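Local coordinates for Lmo2349 protein (Listeria monocytogenes, PDB 4GVO) that probably serves as the extracellular solute-binding component of an ABC transporter for L-cystine, delivering the captured amino acid to its membrane permease, at residues Glu41-Arg45 with Ser219-Thr225; Asn90-Tyr94 with Val213-Gln218. All blocks are in the same frame, centred on the assembly; numbering follows the deposited sequence.

Overall arrangement
Both contacts use helix 207-222, and their centres lie about 9 Å apart on the same side of the chain's centre. Contact 1 sets the last turn of this helix and the bend after it against the end of helix 34-44. Contact 2 sets the preceding turns against the link between strands 88-89 and 95-104. Contact 1 is the more peripheral, and a salt-bridge network dominates it. Contact 2 lies nearer the chain centre and has more buried residues; one carboxylate there receives backbone and amide NH groups. The two meet through apolar groups: Ile221 CD1 is 3.5 Å from Val92 CG1, and Ile42 CG2 is 3.9 Å from Ala216 CB.

Contact 1: Glu41-Arg45 with Ser219-Thr225; sequences EIDKR and SIIDDGT. With NA (sodium ion), chain D.
Arg45 lays its guanidinium over the side chain of Ile220, with NE 3.5 Å from Ile220 CG1. Arg45 is the first residue after helix 34-44 to leave helical angles (-92/6). Its chi1 is m and chi2 and chi3 are t, so the side chain runs extended toward the end of helix 207-222. The nearest CA pairs are Ile42 with Ile220, 7.9 Å, and Arg45 with Ser219, 8.6 Å.

Asp223 OD2 lies at the edge of the guanidinium and takes hydrogen bonds from Arg45 NH2 (2.8 Å) and NH1 (2.9 Å) in a salt bridge. Arg45 NH1 also donates to Ser219 OG (3.2 Å), which is also hydrogen-bonded with Ala216 O. Glu41, at chi1 t and chi2 p, extends the network: its OE2 accepts from Arg45 NE and NH2, both at 3.0 Å, and its OE1 pairs with Lys44 NZ at 2.8 Å.

Beneath the charges, Ile220 CD1 packs 3.6 Å from Glu41 CG and 3.7 Å from Ile42 CG1. Asp223 also leaves helical angles (-93/6). Its OD1 accepts from Thr225 N at 3.0 Å, an Asx turn around Gly224, whose 86/3 backbone favours glycine. Gly224 is the N-cap of helix 225-234.

On helix 34-44, Asp43 binds sodium through O (2.3 Å) and OD1 (2.2 Å); the backbone O atoms of Leu46 and Tyr49 and a water also bind it. The contact therefore joins two helix ends by alternating acidic and basic groups over a small apolar base, and Asp223 serves both the salt bridge and the turn into the next helix.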
# COMPACT_ATOMS: atom_id res chain seq x y z
N GLU A 41 8.59 12.91 -9.82
CA GLU A 41 9.48 13.86 -9.17
C GLU A 41 10.90 13.31 -9.04
O GLU A 41 11.87 14.02 -9.27
CB GLU A 41 8.90 14.29 -7.82
CG GLU A 41 9.65 15.41 -7.15
CD GLU A 41 9.60 16.72 -7.94
OE1 GLU A 41 8.61 16.96 -8.67
OE2 GLU A 41 10.57 17.48 -7.85
N ILE A 42 11.02 12.03 -8.71
CA ILE A 42 12.31 11.38 -8.67
C ILE A 42 12.97 11.37 -10.04
O ILE A 42 14.15 11.71 -10.18
CB ILE A 42 12.15 9.93 -8.12
CG1 ILE A 42 11.90 10.00 -6.62
CG2 ILE A 42 13.37 9.10 -8.41
CD1 ILE A 42 11.38 8.71 -6.03
N ASP A 43 12.21 11.04 -11.07
CA ASP A 43 12.72 11.03 -12.44
C ASP A 43 13.30 12.40 -12.82
O ASP A 43 14.39 12.49 -13.39
CB ASP A 43 11.57 10.62 -13.38
CG ASP A 43 11.98 10.40 -14.83
OD1 ASP A 43 13.15 10.40 -15.15
OD2 ASP A 43 11.08 10.08 -15.62
N LYS A 44 12.60 13.47 -12.44
CA LYS A 44 13.02 14.81 -12.76
C LYS A 44 14.42 15.11 -12.18
O LYS A 44 15.22 15.85 -12.78
CB LYS A 44 11.91 15.76 -12.28
CG LYS A 44 12.17 17.23 -12.32
CD LYS A 44 11.07 17.95 -11.55
CE LYS A 44 9.68 17.61 -12.08
NZ LYS A 44 8.58 18.11 -11.17
N ARG A 45 14.71 14.52 -11.02
CA ARG A 45 15.92 14.73 -10.32
C ARG A 45 17.02 13.74 -10.63
O ARG A 45 18.12 13.80 -10.03
CB ARG A 45 15.61 14.78 -8.81
CG ARG A 45 14.61 15.88 -8.51
CD ARG A 45 14.42 16.07 -7.04
NE ARG A 45 13.29 16.97 -6.78
CZ ARG A 45 13.25 17.84 -5.79
NH1 ARG A 45 14.27 17.93 -4.94
NH2 ARG A 45 12.18 18.56 -5.60
N SER A 219 16.47 14.51 -1.43
CA SER A 219 16.35 15.91 -1.86
C SER A 219 14.90 16.40 -1.90
O SER A 219 14.62 17.56 -1.62
CB SER A 219 17.05 16.15 -3.20
OG SER A 219 16.37 15.59 -4.29
N ILE A 220 13.97 15.51 -2.22
CA ILE A 220 12.54 15.78 -2.17
C ILE A 220 12.05 16.02 -0.75
O ILE A 220 11.20 16.87 -0.51
CB ILE A 220 11.80 14.63 -2.89
CG1 ILE A 220 12.11 14.69 -4.40
CG2 ILE A 220 10.29 14.64 -2.65
CD1 ILE A 220 11.80 13.39 -5.15
N ILE A 221 12.56 15.24 0.19
CA ILE A 221 12.31 15.52 1.60
C ILE A 221 12.88 16.89 1.98
O ILE A 221 12.19 17.73 2.59
CB ILE A 221 12.88 14.39 2.47
CG1 ILE A 221 11.99 13.15 2.33
CG2 ILE A 221 13.02 14.87 3.93
CD1 ILE A 221 12.65 11.88 2.85
N ASP A 222 14.12 17.12 1.62
CA ASP A 222 14.90 18.23 2.17
C ASP A 222 14.37 19.60 1.72
O ASP A 222 14.47 20.59 2.46
CB ASP A 222 16.38 18.12 1.83
CG ASP A 222 17.09 16.99 2.57
OD1 ASP A 222 16.50 16.38 3.46
OD2 ASP A 222 18.26 16.69 2.26
N ASP A 223 13.80 19.65 0.51
CA ASP A 223 13.24 20.89 0.01
C ASP A 223 11.74 21.12 0.27
O ASP A 223 11.18 22.12 -0.18
CB ASP A 223 13.63 21.11 -1.46
CG ASP A 223 12.84 20.28 -2.44
OD1 ASP A 223 11.87 19.61 -2.02
OD2 ASP A 223 13.19 20.33 -3.64
N GLY A 224 11.12 20.22 1.04
CA GLY A 224 9.74 20.35 1.42
C GLY A 224 8.76 19.77 0.43
O GLY A 224 7.56 19.83 0.65
N THR A 225 9.26 19.17 -0.63
CA THR A 225 8.37 18.61 -1.68
C THR A 225 7.58 17.42 -1.15
O THR A 225 6.40 17.28 -1.47
CB THR A 225 9.18 18.26 -2.95
OG1 THR A 225 9.77 19.48 -3.42
CG2 THR A 225 8.26 17.67 -4.05
NA NA D . 15.19 11.28 -15.20
O HOH W 1 15.15 13.03 -16.67

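Contact 2: Asn90-Tyr94 with Val213-Gln218; sequences NDVAY and VDEALQ
Hydrogen bonds to one carboxylate dominate this contact. The irregular segment 90-94 crosses helix 207-222 with Val92 CA 5.8 Å from Asp214 CA. Asp214, at chi1 m, presents OD1 to Asn90 ND2 (2.8 Å) and Val92 N (3.0 Å). Its OD2 accepts from Asp91 N (3.0 Å). The side chain thus gathers two successive backbone NH groups and an amide. Asn90 ND2, with chi1 at p, also makes a weak hydrogen bond to Val92 O at 2.9 Å.

Apolar contacts centre on Leu217, one turn along the helix from Val213 and at chi1 t, chi2 p. Its CG lies 3.8 Å from Val92 CG1, and its CD2 lies 4.1 Å from Tyr94 CB.

In this solute-binding fold the contact fastens the link between strands 88-89 and 95-104 to helix 207-222. Asn90 OD1 accepts a hydrogen bond from Phe200 N of strand 191-202, and the Tyr94 ring stacks on that of Phe200. Tyr94 OH is hydrogen-bonded with Asp35 OD2 of helix 34-44, whose Leu38 packs against both Tyr94 and Leu217.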
# COMPACT_ATOMS: atom_id res chain seq x y z
N ASN A 90 14.81 0.35 -0.93
CA ASN A 90 15.64 1.52 -0.77
C ASN A 90 15.66 1.92 0.72
O ASN A 90 14.86 1.39 1.51
CB ASN A 90 15.22 2.65 -1.69
CG ASN A 90 13.90 3.26 -1.29
OD1 ASN A 90 12.90 2.55 -1.26
ND2 ASN A 90 13.90 4.55 -0.98
N ASP A 91 16.57 2.82 1.11
CA ASP A 91 16.75 3.21 2.53
C ASP A 91 15.79 4.26 3.03
O ASP A 91 15.56 4.35 4.25
CB ASP A 91 18.17 3.75 2.80
CG ASP A 91 19.23 2.64 2.89
OD1 ASP A 91 18.93 1.44 2.77
OD2 ASP A 91 20.41 2.99 3.10
N VAL A 92 15.24 5.07 2.13
CA VAL A 92 14.46 6.22 2.56
C VAL A 92 12.96 5.94 2.41
O VAL A 92 12.47 5.75 1.29
CB VAL A 92 14.87 7.48 1.78
CG1 VAL A 92 14.04 8.68 2.22
CG2 VAL A 92 16.39 7.75 1.94
N ALA A 93 12.21 5.94 3.50
CA ALA A 93 10.77 5.66 3.46
C ALA A 93 10.03 6.86 2.91
O ALA A 93 10.48 8.04 3.03
CB ALA A 93 10.28 5.38 4.88
N TYR A 94 8.88 6.61 2.30
CA TYR A 94 8.04 7.69 1.85
C TYR A 94 6.58 7.66 2.34
O TYR A 94 5.76 8.49 1.93
CB TYR A 94 8.13 7.87 0.34
CG TYR A 94 7.53 6.77 -0.53
CD1 TYR A 94 8.29 5.69 -0.96
CD2 TYR A 94 6.20 6.82 -0.95
CE1 TYR A 94 7.77 4.72 -1.79
CE2 TYR A 94 5.67 5.88 -1.80
CZ TYR A 94 6.47 4.83 -2.25
OH TYR A 94 6.01 3.86 -3.09
N VAL A 213 17.81 6.50 -6.29
CA VAL A 213 16.46 6.79 -5.82
C VAL A 213 16.51 7.43 -4.44
O VAL A 213 15.78 8.39 -4.17
CB VAL A 213 15.58 5.49 -5.85
CG1 VAL A 213 14.26 5.63 -5.07
CG2 VAL A 213 15.32 5.10 -7.31
N ASP A 214 17.32 6.88 -3.53
CA ASP A 214 17.48 7.47 -2.19
C ASP A 214 18.01 8.89 -2.24
O ASP A 214 17.53 9.73 -1.50
CB ASP A 214 18.43 6.64 -1.31
CG ASP A 214 17.79 5.38 -0.79
OD1 ASP A 214 16.55 5.45 -0.56
OD2 ASP A 214 18.54 4.39 -0.49
N GLU A 215 18.95 9.18 -3.14
CA GLU A 215 19.47 10.54 -3.28
C GLU A 215 18.36 11.49 -3.72
O GLU A 215 18.15 12.56 -3.15
CB GLU A 215 20.64 10.54 -4.27
CG GLU A 215 21.89 9.90 -3.72
CD GLU A 215 22.96 9.57 -4.76
OE1 GLU A 215 22.76 9.77 -5.98
OE2 GLU A 215 24.04 9.07 -4.36
N ALA A 216 17.60 11.06 -4.71
CA ALA A 216 16.52 11.89 -5.19
C ALA A 216 15.44 12.10 -4.12
O ALA A 216 14.96 13.22 -3.89
CB ALA A 216 15.91 11.28 -6.45
N LEU A 217 15.02 11.01 -3.47
CA LEU A 217 13.99 11.10 -2.47
C LEU A 217 14.48 11.98 -1.30
O LEU A 217 13.70 12.75 -0.76
CB LEU A 217 13.61 9.69 -1.95
CG LEU A 217 12.36 9.59 -1.05
CD1 LEU A 217 11.17 10.43 -1.45
CD2 LEU A 217 11.99 8.10 -0.91
N GLN A 218 15.74 11.86 -0.89
CA GLN A 218 16.22 12.70 0.20
C GLN A 218 16.14 14.18 -0.19
O GLN A 218 15.80 15.01 0.63
CB GLN A 218 17.66 12.35 0.57
CG GLN A 218 18.11 13.02 1.85
CD GLN A 218 17.27 12.53 3.03
OE1 GLN A 218 17.22 11.33 3.30
NE2 GLN A 218 16.61 13.44 3.73